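Local coordinates for protein proline dehydrogenase (Bradyrhizobium diazoefficiens USDA 110, PDB 4Q71) that probably oxidizes proline to glutamate in two steps, pairing an FAD-dependent proline dehydrogenase with an NAD(+)-dependent aldehyde dehydrogenase in one chain, at residues H168-E173 against A444-H449; P658-L663 against Q792-L797; R24-S29 against T372-V377. The protein carries 1 engineered substitution. All coordinates share one frame; numbering follows the deposited sequence.

How the contacts relate
The three contacts share no helix or strand. Contacts 1 and 3 both join the FAD-binding barrel to parts of the chain that come earlier in sequence; their segments alternate along the chain, and their nearest atoms are about 17 Å apart. Contact 2 lies on the other side of the chain's centre from both, in the aldehyde dehydrogenase part. Contact 1 is mostly buried and relies on main-chain hydrogen bonds between parallel strands. Contacts 2 and 3 are only partly buried. The former joins two loops through amide, aromatic and charged groups around the predicted catalytic cysteine, whereas the latter packs aliphatic side chains between two helices, with the cofactor on the far side of one.

Contact 1 of 3, residues H168-E173 against A444-H449; sequences HFVLGE and APVGSH
At chi1 -176° V170 turns CG1 opposite its own nitrogen, which leaves CG2 4.1 Å from A444 CB. This branched residue suits a strand and shares a face with V446, its CB 3.9 Å from V446 CG2. H449 keeps its CG beside its own N (chi1 -70°), and this turns the imidazole back across G172, whose carbonyl O lies over one ring face, offset toward the rim. The short strand directions are parallel to within 7°. V170 bonds to the residues on either side of its register partner V446: its N donates to P445 O at 2.8 Å, and its O accepts G447 N at 3.1 Å. G172 repeats the pattern, with its N bonded to G447 O and its O taking H449 N at 2.8 Å. P445 has no N-H to continue this ladder, and its CD instead rests 3.2 Å from H168 O. Its CB meets F169 CD1 at 3.9 Å, and both side chains pack on Y455 of helix 452-464. At G447 a side chain would be jammed against the preceding carbonyl O, so the extended backbone there depends on glycine. Strand 440-448 belongs to the parallel beta-alpha barrel of the proline dehydrogenase domain; A444 and V446 bond to the region of strand 193-196, while 170-172 adds a short strand to the other edge. The main chain thus does most of the holding, and the hydrogen bond from H449 NE2 to E82 OE2 ties the strand end to helix 71-85, an acidic partner that would probably steady any positive charge on the imidazole.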
loop_
_atom_site.group_PDB
_atom_site.type_symbol
_atom_site.label_atom_id
_atom_site.label_comp_id
_atom_site.label_asym_id
_atom_site.label_seq_id
_atom_site.Cartn_x
_atom_site.Cartn_y
_atom_site.Cartn_z
ATOM N N HIS A 168 11.488 53.185 -3.676
ATOM C CA HIS A 168 11.199 52.620 -2.364
ATOM C C HIS A 168 12.379 52.589 -1.410
ATOM O O HIS A 168 12.213 52.207 -0.259
ATOM C CB HIS A 168 10.607 51.215 -2.523
ATOM C CG HIS A 168 9.296 51.212 -3.238
ATOM N ND1 HIS A 168 8.781 50.096 -3.861
ATOM C CD2 HIS A 168 8.398 52.209 -3.441
ATOM C CE1 HIS A 168 7.615 50.400 -4.405
ATOM N NE2 HIS A 168 7.363 51.677 -4.168
ATOM N N PHE A 169 13.560 52.985 -1.883
ATOM C CA PHE A 169 14.749 53.009 -1.042
ATOM C C PHE A 169 15.375 54.384 -1.149
ATOM O O PHE A 169 15.355 54.989 -2.220
ATOM C CB PHE A 169 15.753 51.939 -1.492
ATOM C CG PHE A 169 15.266 50.538 -1.279
ATOM C CD1 PHE A 169 15.764 49.762 -0.235
ATOM C CD2 PHE A 169 14.321 49.992 -2.130
ATOM C CE1 PHE A 169 15.299 48.484 -0.018
ATOM C CE2 PHE A 169 13.858 48.692 -1.926
ATOM C CZ PHE A 169 14.350 47.941 -0.856
ATOM N N VAL A 170 15.949 54.854 -0.044
ATOM C CA VAL A 170 16.707 56.096 -0.022
ATOM C C VAL A 170 18.199 55.765 0.190
ATOM O O VAL A 170 18.665 55.516 1.319
ATOM C CB VAL A 170 16.174 57.048 1.076
ATOM C CG1 VAL A 170 16.914 58.367 1.016
ATOM C CG2 VAL A 170 14.634 57.280 0.884
ATOM N N LEU A 171 18.940 55.741 -0.916
ATOM C CA LEU A 171 20.283 55.156 -0.920
ATOM C C LEU A 171 21.383 56.097 -1.399
ATOM O O LEU A 171 21.136 56.999 -2.185
ATOM C CB LEU A 171 20.290 53.898 -1.796
ATOM C CG LEU A 171 19.403 52.755 -1.306
ATOM C CD1 LEU A 171 19.452 51.583 -2.268
ATOM C CD2 LEU A 171 19.881 52.324 0.073
ATOM N N GLY A 172 22.602 55.856 -0.919
ATOM C CA GLY A 172 23.775 56.562 -1.386
ATOM C C GLY A 172 25.017 55.766 -1.049
ATOM O O GLY A 172 24.949 54.804 -0.285
ATOM N N GLU A 173 26.146 56.150 -1.636
ATOM C CA GLU A 173 27.445 55.573 -1.274
ATOM C C GLU A 173 27.781 55.826 0.197
ATOM O O GLU A 173 28.371 54.983 0.863
ATOM C CB GLU A 173 28.541 56.187 -2.125
ATOM C CG GLU A 173 28.548 55.759 -3.576
ATOM C CD GLU A 173 29.900 56.032 -4.233
ATOM O OE1 GLU A 173 30.943 55.935 -3.535
ATOM O OE2 GLU A 173 29.920 56.360 -5.440
ATOM N N ALA A 444 10.701 54.762 5.359
ATOM C CA ALA A 444 11.543 54.533 4.194
ATOM C C ALA A 444 12.856 53.907 4.646
ATOM O O ALA A 444 13.447 54.348 5.631
ATOM C CB ALA A 444 11.810 55.858 3.463
ATOM N N PRO A 445 13.318 52.868 3.936
ATOM C CA PRO A 445 14.680 52.374 4.168
ATOM C C PRO A 445 15.698 53.428 3.745
ATOM O O PRO A 445 15.635 53.934 2.601
ATOM C CB PRO A 445 14.782 51.167 3.232
ATOM C CG PRO A 445 13.365 50.792 2.918
ATOM C CD PRO A 445 12.593 52.055 2.953
ATOM N N VAL A 446 16.599 53.776 4.660
ATOM C CA VAL A 446 17.589 54.813 4.400
ATOM C C VAL A 446 18.964 54.315 4.808
ATOM O O VAL A 446 19.152 53.811 5.924
ATOM C CB VAL A 446 17.295 56.121 5.192
ATOM C CG1 VAL A 446 18.349 57.206 4.863
ATOM C CG2 VAL A 446 15.886 56.640 4.923
ATOM N N GLY A 447 19.927 54.422 3.898
ATOM C CA GLY A 447 21.302 54.145 4.258
ATOM C C GLY A 447 22.274 54.061 3.103
ATOM O O GLY A 447 21.968 54.443 1.977
ATOM N N SER A 448 23.440 53.490 3.382
ATOM C CA SER A 448 24.495 53.313 2.382
ATOM C C SER A 448 24.437 52.006 1.577
ATOM O O SER A 448 23.938 50.982 2.054
ATOM C CB SER A 448 25.854 53.418 3.075
ATOM O OG SER A 448 25.962 54.729 3.578
ATOM N N HIS A 449 24.992 52.047 0.367
ATOM C CA HIS A 449 25.097 50.856 -0.485
ATOM C C HIS A 449 25.745 49.672 0.238
ATOM O O HIS A 449 25.346 48.524 0.039
ATOM C CB HIS A 449 25.905 51.172 -1.743
ATOM C CG HIS A 449 25.190 52.070 -2.700
ATOM N ND1 HIS A 449 25.836 53.050 -3.429
ATOM C CD2 HIS A 449 23.885 52.126 -3.063
ATOM C CE1 HIS A 449 24.955 53.683 -4.180
ATOM N NE2 HIS A 449 23.765 53.139 -3.980
#

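Contact 2 of 3, residues P658-L663 against Q792-L797; sequences PWNFPL and QRCSAL. With SO4 (sulfate ion), chain D.
N660 and Q792 bring two irregular loops together, their CA atoms 6.3 Å apart; beyond Q792 the chain folds into a type I beta turn from R793 to A796. The N660 side chain stands between its own N and carbonyl carbon (chi1 67°) and reaches across the gap. Its ND2 donates to Q792 O at 3.3 Å, approaching from above the carbonyl plane, 42° out of it, although the oxygen lies close to the plane of the asparagine amide. The same Q792 O also accepts a water that donates to N660 O, so two donors grip it. A second, weak bond runs from N660 ND2 to C794 SG at 3.7 Å. In the aldehyde dehydrogenase family the asparagine helps form the oxyanion hole and the cysteine is the nucleophile; N660 and the predicted catalytic C794 are consistent with those roles. W659, a residue of the NAD(+) site, empty in this chain, crosses Q792 at about a right angle, with CH2 3.2 Å from OE1. OE1 is held by I837 N. An alanine in place of Q792 would probably leave I837 N without its acceptor and the indole freer to turn. On the other flank, F661 CZ meets R793 NH1 at 3.5 Å, the ring and guanidinium planes inclined at 66°. NH1 also donates to sulfate O3 at 3.1 Å, while NH2 forms a salt bridge with D606. The sulfate, probably from the crystallisation liquor, is held too by the backbone N of G948 and A949, with a doubtful, very short contact to S795; it may mark where the substrate carboxylate sits.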
loop_
_atom_site.group_PDB
_atom_site.type_symbol
_atom_site.label_atom_id
_atom_site.label_comp_id
_atom_site.label_asym_id
_atom_site.label_seq_id
_atom_site.Cartn_x
_atom_site.Cartn_y
_atom_site.Cartn_z
ATOM N N PRO A 658 44.236 12.671 19.290
ATOM C CA PRO A 658 44.955 13.942 19.410
ATOM C C PRO A 658 44.509 14.743 20.626
ATOM O O PRO A 658 43.556 14.357 21.303
ATOM C CB PRO A 658 44.523 14.678 18.147
ATOM C CG PRO A 658 43.083 14.263 17.994
ATOM C CD PRO A 658 43.021 12.816 18.462
ATOM N N TRP A 659 45.185 15.862 20.878
ATOM C CA TRP A 659 44.882 16.706 22.031
ATOM C C TRP A 659 43.757 17.721 21.779
ATOM O O TRP A 659 43.183 18.270 22.726
ATOM C CB TRP A 659 46.147 17.431 22.519
ATOM C CG TRP A 659 46.897 18.147 21.434
ATOM C CD1 TRP A 659 48.005 17.696 20.767
ATOM C CD2 TRP A 659 46.580 19.430 20.866
ATOM N NE1 TRP A 659 48.404 18.630 19.835
ATOM C CE2 TRP A 659 47.551 19.702 19.877
ATOM C CE3 TRP A 659 45.581 20.376 21.104
ATOM C CZ2 TRP A 659 47.539 20.879 19.118
ATOM C CZ3 TRP A 659 45.573 21.550 20.352
ATOM C CH2 TRP A 659 46.543 21.787 19.368
ATOM N N ASN A 660 43.442 17.970 20.513
ATOM C CA ASN A 660 42.530 19.062 20.177
ATOM C C ASN A 660 41.043 18.735 20.318
ATOM O O ASN A 660 40.237 19.638 20.572
ATOM C CB ASN A 660 42.827 19.618 18.786
ATOM C CG ASN A 660 42.520 18.626 17.680
ATOM O OD1 ASN A 660 42.536 17.417 17.893
ATOM N ND2 ASN A 660 42.215 19.143 16.490
ATOM N N PHE A 661 40.682 17.466 20.102
ATOM C CA PHE A 661 39.365 16.943 20.501
ATOM C C PHE A 661 39.590 15.686 21.324
ATOM O O PHE A 661 39.358 14.565 20.852
ATOM C CB PHE A 661 38.476 16.658 19.288
ATOM C CG PHE A 661 38.062 17.904 18.545
ATOM C CD1 PHE A 661 38.843 18.385 17.498
ATOM C CD2 PHE A 661 36.929 18.621 18.923
ATOM C CE1 PHE A 661 38.491 19.537 16.816
ATOM C CE2 PHE A 661 36.566 19.788 18.249
ATOM C CZ PHE A 661 37.346 20.245 17.195
ATOM N N PRO A 662 40.048 15.877 22.570
ATOM C CA PRO A 662 40.571 14.806 23.424
ATOM C C PRO A 662 39.468 13.943 24.032
ATOM O O PRO A 662 39.764 12.921 24.649
ATOM C CB PRO A 662 41.336 15.574 24.509
ATOM C CG PRO A 662 40.629 16.906 24.618
ATOM C CD PRO A 662 40.058 17.198 23.242
ATOM N N LEU A 663 38.217 14.369 23.886
ATOM C CA LEU A 663 37.085 13.550 24.307
ATOM C C LEU A 663 36.350 12.966 23.107
ATOM O O LEU A 663 36.169 11.751 23.026
ATOM C CB LEU A 663 36.094 14.349 25.162
ATOM C CG LEU A 663 34.796 13.580 25.441
ATOM C CD1 LEU A 663 35.084 12.363 26.310
ATOM C CD2 LEU A 663 33.707 14.467 26.061
ATOM N N GLN A 792 42.899 25.688 16.518
ATOM C CA GLN A 792 43.372 24.337 16.812
ATOM C C GLN A 792 42.334 23.280 16.426
ATOM O O GLN A 792 42.039 22.349 17.192
ATOM C CB GLN A 792 43.767 24.206 18.299
ATOM C CG GLN A 792 44.896 25.141 18.741
ATOM C CD GLN A 792 45.337 24.879 20.173
ATOM O OE1 GLN A 792 46.530 24.755 20.451
ATOM N NE2 GLN A 792 44.369 24.779 21.088
ATOM N N ARG A 793 41.791 23.430 15.226
ATOM C CA ARG A 793 40.896 22.431 14.646
ATOM C C ARG A 793 41.498 22.015 13.329
ATOM O O ARG A 793 42.084 22.845 12.618
ATOM C CB ARG A 793 39.534 23.031 14.355
ATOM C CG ARG A 793 38.766 23.440 15.555
ATOM C CD ARG A 793 37.515 24.153 15.110
ATOM N NE ARG A 793 36.726 24.590 16.250
ATOM C CZ ARG A 793 35.659 23.943 16.689
ATOM N NH1 ARG A 793 35.271 22.838 16.064
ATOM N NH2 ARG A 793 34.986 24.406 17.738
ATOM N N CYS A 794 41.340 20.746 12.988
ATOM C CA CYS A 794 41.873 20.227 11.740
ATOM C C CYS A 794 41.184 20.867 10.527
ATOM O O CYS A 794 41.788 20.999 9.458
ATOM C CB CYS A 794 41.763 18.700 11.711
ATOM S SG CYS A 794 42.696 17.903 13.053
ATOM N N SER A 795 39.944 21.313 10.721
ATOM C CA SER A 795 39.145 21.897 9.640
ATOM C C SER A 795 39.309 23.418 9.530
ATOM O O SER A 795 38.656 24.075 8.704
ATOM C CB SER A 795 37.676 21.600 9.894
ATOM O OG SER A 795 37.279 22.249 11.093
ATOM N N ALA A 796 40.151 23.985 10.380
ATOM C CA ALA A 796 40.264 25.443 10.466
ATOM C C ALA A 796 40.724 26.079 9.155
ATOM O O ALA A 796 41.545 25.513 8.417
ATOM C CB ALA A 796 41.202 25.849 11.608
ATOM N N LEU A 797 40.173 27.248 8.861
ATOM C CA LEU A 797 40.610 28.024 7.714
ATOM C C LEU A 797 42.057 28.513 7.878
ATOM O O LEU A 797 42.383 29.204 8.846
ATOM C CB LEU A 797 39.686 29.222 7.521
ATOM C CG LEU A 797 40.098 30.223 6.444
ATOM C CD1 LEU A 797 40.173 29.519 5.084
ATOM C CD2 LEU A 797 39.079 31.367 6.417
HETATM S S SO4 D . 35.846 20.356 13.205
HETATM O O1 SO4 D . 34.976 19.989 12.077
HETATM O O2 SO4 D . 37.137 19.672 13.041
HETATM O O3 SO4 D . 36.103 21.795 13.236
HETATM O O4 SO4 D . 35.174 19.988 14.448
HETATM O O HOH W 1 40.055 22.135 19.013
#

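Contact 3 of 3, residues R24-S29 against T372-V377; sequences RLLPAS and TDLNYV. With FAD (flavin-adenine dinucleotide), chain C.
L374 carries most of this contact, and its two methyl groups share out the three residues it touches, L25, L26 and S29. Its chi1 of -96° is turned well away from a staggered value, a mild strain that goes with the two methyls reaching different neighbours. CD1 of L374 lies 3.7 Å from L26 CD2 and 3.9 Å from L25 CB. Its CD2 rests 3.9 Å from S29 CB. L26 begins by pointing away from the other helix, yet with CG beside its own N (chi1 -69°) and an extended chain its end swings back to cross L374 at about a right angle. Leucine suits both places, since a flexible branched chain can bridge two helices whose axes, over these segments, come no closer than 10.1 Å and cross at 66°. S29 turns its hydroxyl inward to its own chain, OG donating to L26 O at 2.9 Å, so a serine can show its CB to a leucine while its polar end is satisfied. L25 brings CD1 to 3.7 Å from N375 OD1, the two side chains crossing at a slant, and A315 O holds the ND2 of that asparagine. P487 of helix 487-491 also touches L374, and A488 touches L26 and S29. T372 faces away from the N-terminal helix, and its OG1 donates to FAD N3A at 2.8 Å, while D373 forms salt bridges with the FAD-binding K344 and K369. Helix 369-384 is the second of two helices, after 348-357, in the connection between the parallel strands 338-343 and 390-395, a beta-alpha-beta unit of the FAD-binding barrel.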
loop_
_atom_site.group_PDB
_atom_site.type_symbol
_atom_site.label_atom_id
_atom_site.label_comp_id
_atom_site.label_asym_id
_atom_site.label_seq_id
_atom_site.Cartn_x
_atom_site.Cartn_y
_atom_site.Cartn_z
ATOM N N ARG A 24 -4.891 29.078 26.118
ATOM C CA ARG A 24 -5.354 30.362 26.631
ATOM C C ARG A 24 -5.781 31.288 25.485
ATOM O O ARG A 24 -6.802 31.969 25.589
ATOM C CB ARG A 24 -4.282 31.019 27.508
ATOM N N LEU A 25 -5.030 31.275 24.380
ATOM C CA LEU A 25 -5.285 32.188 23.255
ATOM C C LEU A 25 -6.553 31.873 22.458
ATOM O O LEU A 25 -7.212 32.785 21.971
ATOM C CB LEU A 25 -4.098 32.211 22.284
ATOM C CG LEU A 25 -2.719 32.667 22.778
ATOM C CD1 LEU A 25 -1.756 32.705 21.608
ATOM C CD2 LEU A 25 -2.780 34.027 23.471
ATOM N N LEU A 26 -6.874 30.591 22.288
ATOM C CA LEU A 26 -8.049 30.214 21.493
ATOM C C LEU A 26 -9.393 30.709 22.067
ATOM O O LEU A 26 -10.176 31.328 21.342
ATOM C CB LEU A 26 -8.075 28.703 21.192
ATOM C CG LEU A 26 -6.997 28.202 20.225
ATOM C CD1 LEU A 26 -6.990 26.676 20.100
ATOM C CD2 LEU A 26 -7.176 28.801 18.845
ATOM N N PRO A 27 -9.663 30.454 23.365
ATOM C CA PRO A 27 -10.938 30.961 23.888
ATOM C C PRO A 27 -10.973 32.475 23.874
ATOM O O PRO A 27 -11.970 33.057 23.479
ATOM C CB PRO A 27 -10.945 30.474 25.347
ATOM C CG PRO A 27 -9.944 29.369 25.407
ATOM C CD PRO A 27 -8.898 29.731 24.398
ATOM N N ALA A 28 -9.877 33.101 24.288
ATOM C CA ALA A 28 -9.828 34.553 24.414
ATOM C C ALA A 28 -9.936 35.311 23.082
ATOM O O ALA A 28 -10.201 36.514 23.071
ATOM C CB ALA A 28 -8.575 34.975 25.173
ATOM N N SER A 29 -9.753 34.617 21.963
ATOM C CA SER A 29 -9.827 35.286 20.666
ATOM C C SER A 29 -11.272 35.432 20.194
ATOM O O SER A 29 -11.533 36.081 19.182
ATOM C CB SER A 29 -9.021 34.523 19.615
ATOM O OG SER A 29 -9.651 33.302 19.280
ATOM N N THR A 372 1.192 32.801 15.290
ATOM C CA THR A 372 1.741 34.163 15.341
ATOM C C THR A 372 0.626 35.182 15.220
ATOM O O THR A 372 0.565 36.148 15.994
ATOM C CB THR A 372 2.803 34.399 14.255
ATOM O OG1 THR A 372 3.995 33.693 14.615
ATOM C CG2 THR A 372 3.122 35.890 14.109
ATOM N N ASP A 373 -0.264 34.944 14.258
ATOM C CA ASP A 373 -1.402 35.835 14.030
ATOM C C ASP A 373 -2.288 35.935 15.264
ATOM O O ASP A 373 -2.736 37.026 15.605
ATOM C CB ASP A 373 -2.233 35.413 12.803
ATOM C CG ASP A 373 -1.570 35.780 11.469
ATOM O OD1 ASP A 373 -0.613 36.597 11.442
ATOM O OD2 ASP A 373 -2.023 35.258 10.421
ATOM N N LEU A 374 -2.527 34.810 15.934
ATOM C CA LEU A 374 -3.280 34.805 17.184
ATOM C C LEU A 374 -2.596 35.628 18.266
ATOM O O LEU A 374 -3.228 36.444 18.951
ATOM C CB LEU A 374 -3.410 33.389 17.750
ATOM C CG LEU A 374 -4.644 32.544 17.485
ATOM C CD1 LEU A 374 -4.691 31.474 18.549
ATOM C CD2 LEU A 374 -5.879 33.404 17.540
ATOM N N ASN A 375 -1.308 35.359 18.455
ATOM C CA ASN A 375 -0.545 36.039 19.497
ATOM C C ASN A 375 -0.411 37.545 19.217
ATOM O O ASN A 375 -0.387 38.365 20.151
ATOM C CB ASN A 375 0.838 35.391 19.668
ATOM C CG ASN A 375 1.405 35.581 21.083
ATOM O OD1 ASN A 375 0.711 35.357 22.062
ATOM N ND2 ASN A 375 2.668 35.998 21.182
ATOM N N TYR A 376 -0.347 37.909 17.937
ATOM C CA TYR A 376 -0.284 39.312 17.571
ATOM C C TYR A 376 -1.556 40.020 18.022
ATOM O O TYR A 376 -1.516 41.093 18.661
ATOM C CB TYR A 376 -0.070 39.485 16.063
ATOM C CG TYR A 376 0.214 40.910 15.656
ATOM C CD1 TYR A 376 1.517 41.348 15.409
ATOM C CD2 TYR A 376 -0.826 41.824 15.513
ATOM C CE1 TYR A 376 1.769 42.666 15.032
ATOM C CE2 TYR A 376 -0.583 43.143 15.154
ATOM C CZ TYR A 376 0.703 43.557 14.905
ATOM O OH TYR A 376 0.916 44.862 14.533
ATOM N N VAL A 377 -2.692 39.418 17.699
ATOM C CA VAL A 377 -3.951 40.021 18.109
ATOM C C VAL A 377 -4.065 40.066 19.638
ATOM O O VAL A 377 -4.456 41.098 20.193
ATOM C CB VAL A 377 -5.157 39.342 17.440
ATOM C CG1 VAL A 377 -6.432 39.781 18.117
ATOM C CG2 VAL A 377 -5.179 39.691 15.929
HETATM P PA FAD C . 1.970 38.457 7.389
HETATM O O1A FAD C . 2.002 37.896 5.915
HETATM O O2A FAD C . 0.691 38.525 8.057
HETATM O O5B FAD C . 2.721 37.728 8.456
HETATM C C5B FAD C . 3.965 37.077 8.180
HETATM C C4B FAD C . 4.740 36.777 9.469
HETATM O O4B FAD C . 4.289 35.602 10.062
HETATM C C3B FAD C . 6.214 36.563 9.287
HETATM O O3B FAD C . 6.945 37.727 9.114
HETATM C C2B FAD C . 6.584 35.814 10.522
HETATM O O2B FAD C . 6.846 36.653 11.599
HETATM C C1B FAD C . 5.351 35.003 10.765
HETATM N N9A FAD C . 5.386 33.632 10.327
HETATM C C8A FAD C . 5.511 33.167 9.023
HETATM N N7A FAD C . 5.467 31.826 9.014
HETATM C C5A FAD C . 5.307 31.353 10.313
HETATM C C6A FAD C . 5.203 30.105 10.906
HETATM N N6A FAD C . 5.261 28.891 10.129
HETATM N N1A FAD C . 5.049 29.997 12.235
HETATM C C2A FAD C . 4.979 31.084 13.027
HETATM N N3A FAD C . 5.067 32.316 12.470
HETATM C C4A FAD C . 5.238 32.491 11.160
HETATM N N1 FAD C . 10.309 42.533 12.738
HETATM C C2 FAD C . 11.386 42.252 13.651
HETATM O O2 FAD C . 11.689 40.949 13.920
HETATM N N3 FAD C . 12.035 43.291 14.300
HETATM C C4 FAD C . 11.735 44.604 13.970
HETATM O O4 FAD C . 12.325 45.621 14.658
HETATM C C4X FAD C . 10.706 44.928 12.945
HETATM N N5 FAD C . 10.400 46.230 12.570
HETATM C C5X FAD C . 9.425 46.451 11.612
HETATM C C6 FAD C . 9.146 47.780 11.249
HETATM C C7 FAD C . 8.160 48.028 10.293
HETATM C C7M FAD C . 7.887 49.459 9.917
HETATM C C8 FAD C . 7.442 46.991 9.703
HETATM C C8M FAD C . 6.383 47.293 8.679
HETATM C C9 FAD C . 7.712 45.662 10.063
HETATM C C9A FAD C . 8.711 45.386 11.015
HETATM N N10 FAD C . 9.009 44.033 11.394
HETATM C C10 FAD C . 9.999 43.819 12.360
HETATM C "C1'" FAD C . 8.273 42.836 10.893
HETATM C "C2'" FAD C . 8.804 42.193 9.644
HETATM O "O2'" FAD C . 9.553 43.141 8.985
HETATM C "C3'" FAD C . 7.603 41.785 8.783
HETATM O "O3'" FAD C . 7.242 42.927 8.114
HETATM C "C4'" FAD C . 6.367 41.287 9.522
HETATM O "O4'" FAD C . 6.664 40.232 10.376
HETATM C "C5'" FAD C . 5.246 40.918 8.544
HETATM O "O5'" FAD C . 4.034 40.696 9.247
HETATM P P FAD C . 2.565 40.983 8.655
HETATM O O1P FAD C . 1.350 41.251 9.608
HETATM O O2P FAD C . 2.950 42.121 7.641
HETATM O O3P FAD C . 2.462 39.869 7.456
#